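Local coordinates for protein 3,4-dihydroxy-2-butanone 4-phosphate synthase (PDB 6MNZ) that probably converts D-ribulose 5-phosphate into formate and 3,4-dihydroxy-2-butanone 4-phosphate, a step of riboflavin biosynthesis, using magnesium or manganese, at residues D12-D23 / F181-I192; G135-A146 / I192-M200. All coordinates share one frame; numbering follows the deposited sequence.

Contact 1: residues D12-D23 / F181-I192; sequences DIRAGKMVILMD and FAEKHGLKIGTI. With SO4 (sulfate ion), chain F.
I20 lies beside I189, L21 beside G190 and M22 beside T191 where strands 19-22 and 188-191 run parallel, joined by backbone bonds to K188, G190 and I192. I20 N gives a hydrogen bond to K188 O (3.0 Å); M22 N to G190 O and I192 N to M22 O continue the ladder, while the bond from G190 N to I20 O is bent and weak. On one face of the pair I20 does most of the packing. Its CG2 lies against I189 CD1 (3.5 Å), and its CD1 meets A182 CB and the edge of the F181 ring, near the ring plane. M22 bends at chi3 (-89°), which turns CE back onto I189 CD1 (3.7 Å). G190 has no side chain on the other face, and there L21 CD2 lies 3.6 Å from G190 O. Strand 188-191 is an edge strand of the mixed sheet in the DHBP synthase domain, counted within this chain, next to strand 19-22, whose L21 bonds through its backbone to D32 on strand 31-36. Beyond the start of the ladder the contact becomes looser and wetter. K188, bent at chi2, brings NZ to D12 OD1 in a weak salt bridge (3.2 Å), and one water links D12 OD1, M18 O and K188 N. L187 CD2 touches M18 CB at 4.1 Å. At the helix 175-184 end, K184 NZ and H185 NE2 bind a sulfate, probably from the crystallisation liquor, which H51 ND1 also holds.

Contact 2: residues G135-A146 / I192-M200; sequences GGVLHRAGHTEA and IADLIHYRM. With SO4 (sulfate ion), chain C.
I192 CD1 sits over one face of the H143 imidazole, a CH-pi contact 4.2 Å from the ring centroid. The same methyl rests on the backbone at G142 C and H143 N, where helix 143-153 begins. Apolar packing continues down helix 192-202: I192 CG1 meets A146 CB (3.7 Å), I192 CG2 meets V137 CG1, and I196 CD1 reaches A141 CB (3.8 Å). L138 CD2 lies near M200 SD at the far end. Polar contact across the segments is slight. R199, bent at chi3 (59°), offers NH1 to G135 O in a weak hydrogen bond (3.3 Å), with L138 CG over one face of its guanidinium; its stronger partners are D149 and E203, by salt bridges. Of the two segments, 135-146 binds a sulfate, to which R27 NH1 adds a further bond. Sulfate O2 takes bonds from H143 N and H143 ND1 (2.8 Å), and O1 from T144 N (2.7 Å) and T144 OG1, within the predicted ribulose 5-phosphate site, where H143 is also a predicted metal ligand. Helix 320-336 covers A141 and I196 and strand 220-228 touches L138 and M200, both from the GTP cyclohydrolase II-like part, while helix 6-15 packs on L195.

How the contacts relate
I192 belongs to both contacts: its N closes the strand ladder of contact 1, and its side chain opens the apolar packing of contact 2 as strand 188-191 passes into helix 192-202. Both are largely buried, but contact 1 reaches from the sheet edge to partly exposed residues and water, whereas every touching residue of contact 2 is buried, near the centre of the chain. Contact 1 joins a backbone ladder to apolar packing and a salt bridge; contact 2 has a single weak hydrogen bond across its segments and rests on side-chain packing. They meet directly where L21 CD1 touches A146 CB and D23 lies beside H143, so the end of strand 19-22 borders the predicted metal and substrate site. Each contact has its own sulfate, the one at 135-146 being in that site.

Contact 1: residues D12-D23 / F181-I192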
# COMPACT_ATOMS: atom_id res chain seq x y z
N ASP A 12 7.47 34.18 14.49
CA ASP A 12 8.74 34.49 13.84
C ASP A 12 8.67 34.20 12.34
O ASP A 12 9.17 35.00 11.53
CB ASP A 12 9.86 33.69 14.48
CG ASP A 12 10.43 34.37 15.71
OD1 ASP A 12 11.57 34.05 16.09
OD2 ASP A 12 9.79 35.32 16.21
N ILE A 13 7.96 33.15 11.95
CA ILE A 13 7.76 32.87 10.53
C ILE A 13 6.99 34.01 9.88
O ILE A 13 7.38 34.52 8.83
CB ILE A 13 7.04 31.52 10.35
CG1 ILE A 13 7.97 30.37 10.75
CG2 ILE A 13 6.57 31.36 8.92
CD1 ILE A 13 9.14 30.14 9.80
N ARG A 14 5.95 34.50 10.56
CA ARG A 14 5.25 35.69 10.09
C ARG A 14 6.21 36.87 9.95
O ARG A 14 6.08 37.68 9.02
CB ARG A 14 4.11 36.04 11.04
CG ARG A 14 3.64 37.48 10.99
CD ARG A 14 2.21 37.61 11.49
NE ARG A 14 1.24 37.19 10.48
CZ ARG A 14 0.70 37.99 9.57
NH1 ARG A 14 0.94 39.30 9.60
NH2 ARG A 14 -0.10 37.50 8.63
N ALA A 15 7.13 37.02 10.90
CA ALA A 15 8.08 38.13 10.86
C ALA A 15 9.17 37.95 9.81
O ALA A 15 9.93 38.90 9.58
CB ALA A 15 8.72 38.31 12.24
N GLY A 16 9.29 36.78 9.20
CA GLY A 16 10.32 36.54 8.22
C GLY A 16 11.65 36.05 8.76
O GLY A 16 12.64 36.05 8.02
N LYS A 17 11.72 35.71 10.04
CA LYS A 17 12.93 35.15 10.62
C LYS A 17 12.95 33.64 10.41
O LYS A 17 12.02 33.04 9.86
CB LYS A 17 13.02 35.49 12.11
CG LYS A 17 12.95 36.97 12.43
CD LYS A 17 12.43 37.20 13.83
CE LYS A 17 12.32 38.67 14.17
NZ LYS A 17 11.91 38.88 15.59
N MET A 18 14.04 33.01 10.85
CA MET A 18 14.14 31.56 10.81
C MET A 18 13.70 30.95 12.14
O MET A 18 13.66 31.62 13.18
CB MET A 18 15.57 31.12 10.50
CG MET A 18 16.13 31.71 9.22
SD MET A 18 17.69 30.95 8.74
CE MET A 18 18.04 31.84 7.22
N VAL A 19 13.39 29.66 12.10
CA VAL A 19 13.10 28.88 13.30
C VAL A 19 13.62 27.47 13.06
O VAL A 19 13.70 27.01 11.92
CB VAL A 19 11.59 28.87 13.64
CG1 VAL A 19 11.11 30.28 13.95
CG2 VAL A 19 10.79 28.26 12.50
N ILE A 20 14.10 26.84 14.13
CA ILE A 20 14.59 25.47 14.07
C ILE A 20 13.46 24.53 14.45
O ILE A 20 12.73 24.77 15.42
CB ILE A 20 15.81 25.28 14.99
CG1 ILE A 20 16.96 26.17 14.55
CG2 ILE A 20 16.24 23.82 15.00
CD1 ILE A 20 18.07 26.28 15.56
N LEU A 21 13.27 23.49 13.64
CA LEU A 21 12.24 22.49 13.87
C LEU A 21 12.90 21.12 13.94
O LEU A 21 13.56 20.69 12.98
CB LEU A 21 11.18 22.52 12.77
CG LEU A 21 9.91 23.32 13.08
CD1 LEU A 21 9.03 23.42 11.84
CD2 LEU A 21 9.14 22.70 14.24
N MET A 22 12.66 20.40 15.03
CA MET A 22 13.11 19.03 15.18
C MET A 22 11.94 18.09 14.94
O MET A 22 10.82 18.33 15.39
CB MET A 22 13.68 18.79 16.58
CG MET A 22 14.89 19.63 16.90
SD MET A 22 15.57 19.26 18.53
CE MET A 22 14.64 20.41 19.55
N ASP A 23 12.23 16.96 14.29
CA ASP A 23 11.28 15.86 14.23
C ASP A 23 11.54 14.89 15.37
O ASP A 23 12.42 15.10 16.22
CB ASP A 23 11.38 15.16 12.88
CG ASP A 23 12.66 14.37 12.72
OD1 ASP A 23 13.67 14.76 13.36
OD2 ASP A 23 12.58 13.24 12.20
N PHE A 181 22.85 25.84 19.21
CA PHE A 181 22.84 26.62 17.98
C PHE A 181 21.69 27.63 17.98
O PHE A 181 21.87 28.78 17.56
CB PHE A 181 22.73 25.69 16.77
CG PHE A 181 22.80 26.39 15.45
CD1 PHE A 181 21.64 26.82 14.82
CD2 PHE A 181 23.99 26.45 14.75
CE1 PHE A 181 21.70 27.47 13.61
CE2 PHE A 181 24.07 27.13 13.55
CZ PHE A 181 22.92 27.62 12.97
N ALA A 182 20.53 27.23 18.49
CA ALA A 182 19.37 28.13 18.49
C ALA A 182 19.67 29.42 19.24
O ALA A 182 19.28 30.51 18.80
CB ALA A 182 18.17 27.42 19.11
N GLU A 183 20.33 29.31 20.40
CA GLU A 183 20.56 30.49 21.23
C GLU A 183 21.76 31.29 20.77
O GLU A 183 21.85 32.49 21.06
CB GLU A 183 20.74 30.07 22.69
CG GLU A 183 20.54 31.20 23.69
CD GLU A 183 21.85 31.75 24.22
OE1 GLU A 183 22.71 30.95 24.63
OE2 GLU A 183 21.96 32.99 24.35
N LYS A 184 22.75 30.63 20.15
CA LYS A 184 23.91 31.35 19.63
C LYS A 184 23.51 32.36 18.57
O LYS A 184 24.18 33.39 18.41
CB LYS A 184 24.93 30.36 19.08
CG LYS A 184 26.19 31.00 18.52
CD LYS A 184 27.21 29.94 18.12
CE LYS A 184 28.50 30.58 17.62
NZ LYS A 184 29.44 29.57 17.04
N HIS A 185 22.46 32.07 17.80
CA HIS A 185 22.05 32.91 16.68
C HIS A 185 20.68 33.54 16.89
O HIS A 185 20.14 34.16 15.96
CB HIS A 185 22.05 32.09 15.39
CG HIS A 185 23.39 31.53 15.02
ND1 HIS A 185 24.20 32.10 14.07
CD2 HIS A 185 24.03 30.41 15.43
CE1 HIS A 185 25.31 31.39 13.95
NE2 HIS A 185 25.21 30.34 14.74
N GLY A 186 20.12 33.45 18.10
CA GLY A 186 18.94 34.21 18.43
C GLY A 186 17.66 33.67 17.85
O GLY A 186 16.73 34.44 17.58
N LEU A 187 17.61 32.37 17.56
CA LEU A 187 16.47 31.74 16.91
C LEU A 187 15.72 30.88 17.92
O LEU A 187 16.32 30.23 18.78
CB LEU A 187 16.92 30.87 15.73
CG LEU A 187 17.80 31.57 14.70
CD1 LEU A 187 18.30 30.57 13.67
CD2 LEU A 187 17.04 32.71 14.03
N LYS A 188 14.40 30.80 17.75
CA LYS A 188 13.61 29.87 18.53
C LYS A 188 13.58 28.50 17.86
O LYS A 188 13.75 28.37 16.65
CB LYS A 188 12.18 30.38 18.72
CG LYS A 188 12.05 31.57 19.65
CD LYS A 188 12.08 32.88 18.88
CE LYS A 188 11.57 34.04 19.71
NZ LYS A 188 11.86 35.34 19.05
N ILE A 189 13.27 27.48 18.66
CA ILE A 189 13.39 26.09 18.26
C ILE A 189 12.11 25.37 18.64
O ILE A 189 11.36 25.83 19.51
CB ILE A 189 14.63 25.42 18.91
CG1 ILE A 189 14.81 24.00 18.38
CG2 ILE A 189 14.50 25.43 20.43
CD1 ILE A 189 16.25 23.53 18.45
N GLY A 190 11.81 24.29 17.92
CA GLY A 190 10.49 23.69 18.01
C GLY A 190 10.52 22.21 17.70
O GLY A 190 11.32 21.74 16.88
N THR A 191 9.49 21.53 18.20
CA THR A 191 9.25 20.12 17.93
C THR A 191 8.07 19.97 16.98
O THR A 191 7.01 20.57 17.21
CB THR A 191 8.98 19.36 19.23
OG1 THR A 191 10.07 19.55 20.14
CG2 THR A 191 8.81 17.87 18.95
N ILE A 192 8.23 19.14 15.95
CA ILE A 192 7.12 18.88 15.04
C ILE A 192 5.95 18.26 15.79
O ILE A 192 4.79 18.62 15.58
CB ILE A 192 7.57 17.99 13.87
CG1 ILE A 192 8.57 18.73 12.98
CG2 ILE A 192 6.37 17.54 13.04
CD1 ILE A 192 9.22 17.84 11.93
S SO4 F . 28.69 27.64 13.48
O1 SO4 F . 28.81 28.36 12.21
O2 SO4 F . 27.41 27.97 14.10
O3 SO4 F . 28.77 26.20 13.23
O4 SO4 F . 29.78 28.04 14.36
O HOH W 1 14.95 34.81 15.66
O HOH W 2 13.52 32.38 15.86

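Contact 2: residues G135-A146 / I192-M200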
# COMPACT_ATOMS: atom_id res chain seq x y z
N GLY A 135 -2.88 16.58 4.19
CA GLY A 135 -3.23 17.01 5.53
C GLY A 135 -2.09 17.60 6.33
O GLY A 135 -2.26 17.91 7.51
N GLY A 136 -0.90 17.69 5.74
CA GLY A 136 0.22 18.30 6.44
C GLY A 136 0.70 17.41 7.56
O GLY A 136 0.65 16.18 7.49
N VAL A 137 1.05 18.05 8.68
CA VAL A 137 1.70 17.39 9.80
C VAL A 137 0.70 16.51 10.53
O VAL A 137 1.05 15.80 11.48
CB VAL A 137 2.33 18.43 10.74
CG1 VAL A 137 2.88 17.79 11.98
CG2 VAL A 137 3.44 19.19 10.02
N LEU A 138 -0.55 16.47 10.05
CA LEU A 138 -1.54 15.59 10.65
C LEU A 138 -1.17 14.12 10.46
O LEU A 138 -1.66 13.26 11.21
CB LEU A 138 -2.92 15.85 10.06
CG LEU A 138 -3.53 17.22 10.36
CD1 LEU A 138 -4.81 17.39 9.55
CD2 LEU A 138 -3.80 17.38 11.85
N HIS A 139 -0.53 13.79 9.34
CA HIS A 139 -0.35 12.40 8.93
C HIS A 139 1.11 12.01 8.80
O HIS A 139 1.55 11.05 9.44
CB HIS A 139 -1.08 12.17 7.59
CG HIS A 139 -2.48 12.69 7.57
ND1 HIS A 139 -3.45 12.24 8.44
CD2 HIS A 139 -3.03 13.72 6.89
CE1 HIS A 139 -4.55 12.95 8.27
NE2 HIS A 139 -4.34 13.83 7.30
N ARG A 140 1.90 12.76 8.03
CA ARG A 140 3.35 12.61 8.02
C ARG A 140 3.97 13.70 8.87
O ARG A 140 3.85 14.89 8.55
CB ARG A 140 3.90 12.67 6.59
CG ARG A 140 5.31 12.12 6.47
CD ARG A 140 5.93 12.45 5.11
NE ARG A 140 6.98 13.45 5.22
CZ ARG A 140 8.10 13.46 4.50
NH1 ARG A 140 8.22 12.63 3.47
NH2 ARG A 140 8.95 14.47 4.63
N ALA A 141 4.73 13.29 9.88
CA ALA A 141 5.40 14.23 10.78
C ALA A 141 6.83 14.51 10.33
O ALA A 141 7.78 14.43 11.11
CB ALA A 141 5.37 13.69 12.20
N GLY A 142 6.98 14.95 9.08
CA GLY A 142 8.26 15.35 8.54
C GLY A 142 8.46 16.85 8.56
O GLY A 142 7.50 17.62 8.57
N HIS A 143 9.72 17.26 8.38
CA HIS A 143 10.02 18.68 8.24
C HIS A 143 9.31 19.28 7.03
O HIS A 143 9.06 20.49 7.00
CB HIS A 143 11.53 18.90 8.12
CG HIS A 143 12.32 18.32 9.25
ND1 HIS A 143 12.81 17.04 9.23
CD2 HIS A 143 12.82 18.90 10.37
CE1 HIS A 143 13.52 16.82 10.33
NE2 HIS A 143 13.59 17.96 11.00
N THR A 144 9.10 18.48 5.99
CA THR A 144 8.41 18.97 4.80
C THR A 144 7.02 19.47 5.14
O THR A 144 6.66 20.62 4.85
CB THR A 144 8.35 17.86 3.74
OG1 THR A 144 9.68 17.46 3.40
CG2 THR A 144 7.61 18.34 2.49
N GLU A 145 6.18 18.59 5.69
CA GLU A 145 4.85 19.00 6.13
C GLU A 145 4.92 20.08 7.19
O GLU A 145 4.11 21.01 7.18
CB GLU A 145 4.08 17.78 6.65
CG GLU A 145 3.67 16.79 5.57
CD GLU A 145 4.84 15.97 5.05
OE1 GLU A 145 5.67 15.53 5.86
OE2 GLU A 145 4.85 15.66 3.84
N ALA A 146 5.97 20.06 8.02
CA ALA A 146 6.05 21.00 9.13
C ALA A 146 6.37 22.40 8.63
O ALA A 146 5.78 23.38 9.10
CB ALA A 146 7.10 20.54 10.14
N ILE A 192 8.23 19.14 15.95
CA ILE A 192 7.12 18.88 15.04
C ILE A 192 5.95 18.26 15.79
O ILE A 192 4.79 18.62 15.58
CB ILE A 192 7.57 17.99 13.87
CG1 ILE A 192 8.57 18.73 12.98
CG2 ILE A 192 6.37 17.54 13.04
CD1 ILE A 192 9.22 17.84 11.93
N ALA A 193 6.25 17.39 16.77
CA ALA A 193 5.20 16.87 17.63
C ALA A 193 4.49 17.98 18.39
O ALA A 193 3.27 17.96 18.55
CB ALA A 193 5.78 15.84 18.61
N ASP A 194 5.25 18.98 18.87
CA ASP A 194 4.62 20.13 19.51
C ASP A 194 3.72 20.89 18.54
O ASP A 194 2.74 21.51 18.96
CB ASP A 194 5.69 21.07 20.07
CG ASP A 194 6.26 20.57 21.39
OD1 ASP A 194 6.24 19.35 21.63
OD2 ASP A 194 6.77 21.41 22.17
N LEU A 195 4.04 20.85 17.24
CA LEU A 195 3.16 21.43 16.24
C LEU A 195 1.95 20.54 15.96
O LEU A 195 0.85 21.04 15.72
CB LEU A 195 3.93 21.71 14.95
CG LEU A 195 3.19 22.53 13.90
CD1 LEU A 195 2.87 23.93 14.42
CD2 LEU A 195 4.00 22.61 12.61
N ILE A 196 2.16 19.22 15.91
CA ILE A 196 1.03 18.29 15.84
C ILE A 196 0.00 18.64 16.91
O ILE A 196 -1.19 18.83 16.62
CB ILE A 196 1.51 16.84 15.99
CG1 ILE A 196 2.30 16.41 14.76
CG2 ILE A 196 0.32 15.91 16.19
CD1 ILE A 196 3.03 15.10 14.91
N HIS A 197 0.44 18.68 18.16
CA HIS A 197 -0.49 18.88 19.27
C HIS A 197 -1.15 20.25 19.21
O HIS A 197 -2.35 20.37 19.47
CB HIS A 197 0.24 18.70 20.60
CG HIS A 197 -0.65 18.76 21.79
ND1 HIS A 197 -1.65 17.85 22.03
CD2 HIS A 197 -0.68 19.63 22.83
CE1 HIS A 197 -2.28 18.17 23.14
NE2 HIS A 197 -1.69 19.22 23.67
N TYR A 198 -0.42 21.26 18.73
CA TYR A 198 -1.03 22.58 18.56
C TYR A 198 -2.19 22.52 17.57
O TYR A 198 -3.30 22.98 17.87
CB TYR A 198 0.02 23.58 18.10
CG TYR A 198 -0.52 24.98 17.92
CD1 TYR A 198 -0.44 25.91 18.96
CD2 TYR A 198 -1.04 25.40 16.71
CE1 TYR A 198 -0.98 27.17 18.82
CE2 TYR A 198 -1.58 26.66 16.56
CZ TYR A 198 -1.56 27.54 17.62
OH TYR A 198 -2.11 28.79 17.49
N ARG A 199 -1.94 21.96 16.39
CA ARG A 199 -2.99 21.86 15.38
C ARG A 199 -4.20 21.10 15.91
O ARG A 199 -5.34 21.42 15.58
CB ARG A 199 -2.45 21.19 14.12
CG ARG A 199 -1.43 22.02 13.36
CD ARG A 199 -1.31 21.56 11.91
NE ARG A 199 -2.58 21.66 11.20
CZ ARG A 199 -2.77 21.27 9.94
NH1 ARG A 199 -1.78 20.72 9.26
NH2 ARG A 199 -3.99 21.32 9.42
N MET A 200 -3.96 20.03 16.67
CA MET A 200 -5.06 19.25 17.22
C MET A 200 -5.83 20.03 18.28
O MET A 200 -7.01 19.73 18.51
CB MET A 200 -4.53 17.95 17.82
CG MET A 200 -3.91 17.01 16.80
SD MET A 200 -5.04 16.50 15.49
CE MET A 200 -4.45 14.84 15.15
S SO4 C . 11.35 15.35 5.94
O1 SO4 C . 10.05 15.95 5.70
O2 SO4 C . 11.64 15.36 7.37
O3 SO4 C . 12.37 16.11 5.23
O4 SO4 C . 11.37 13.97 5.47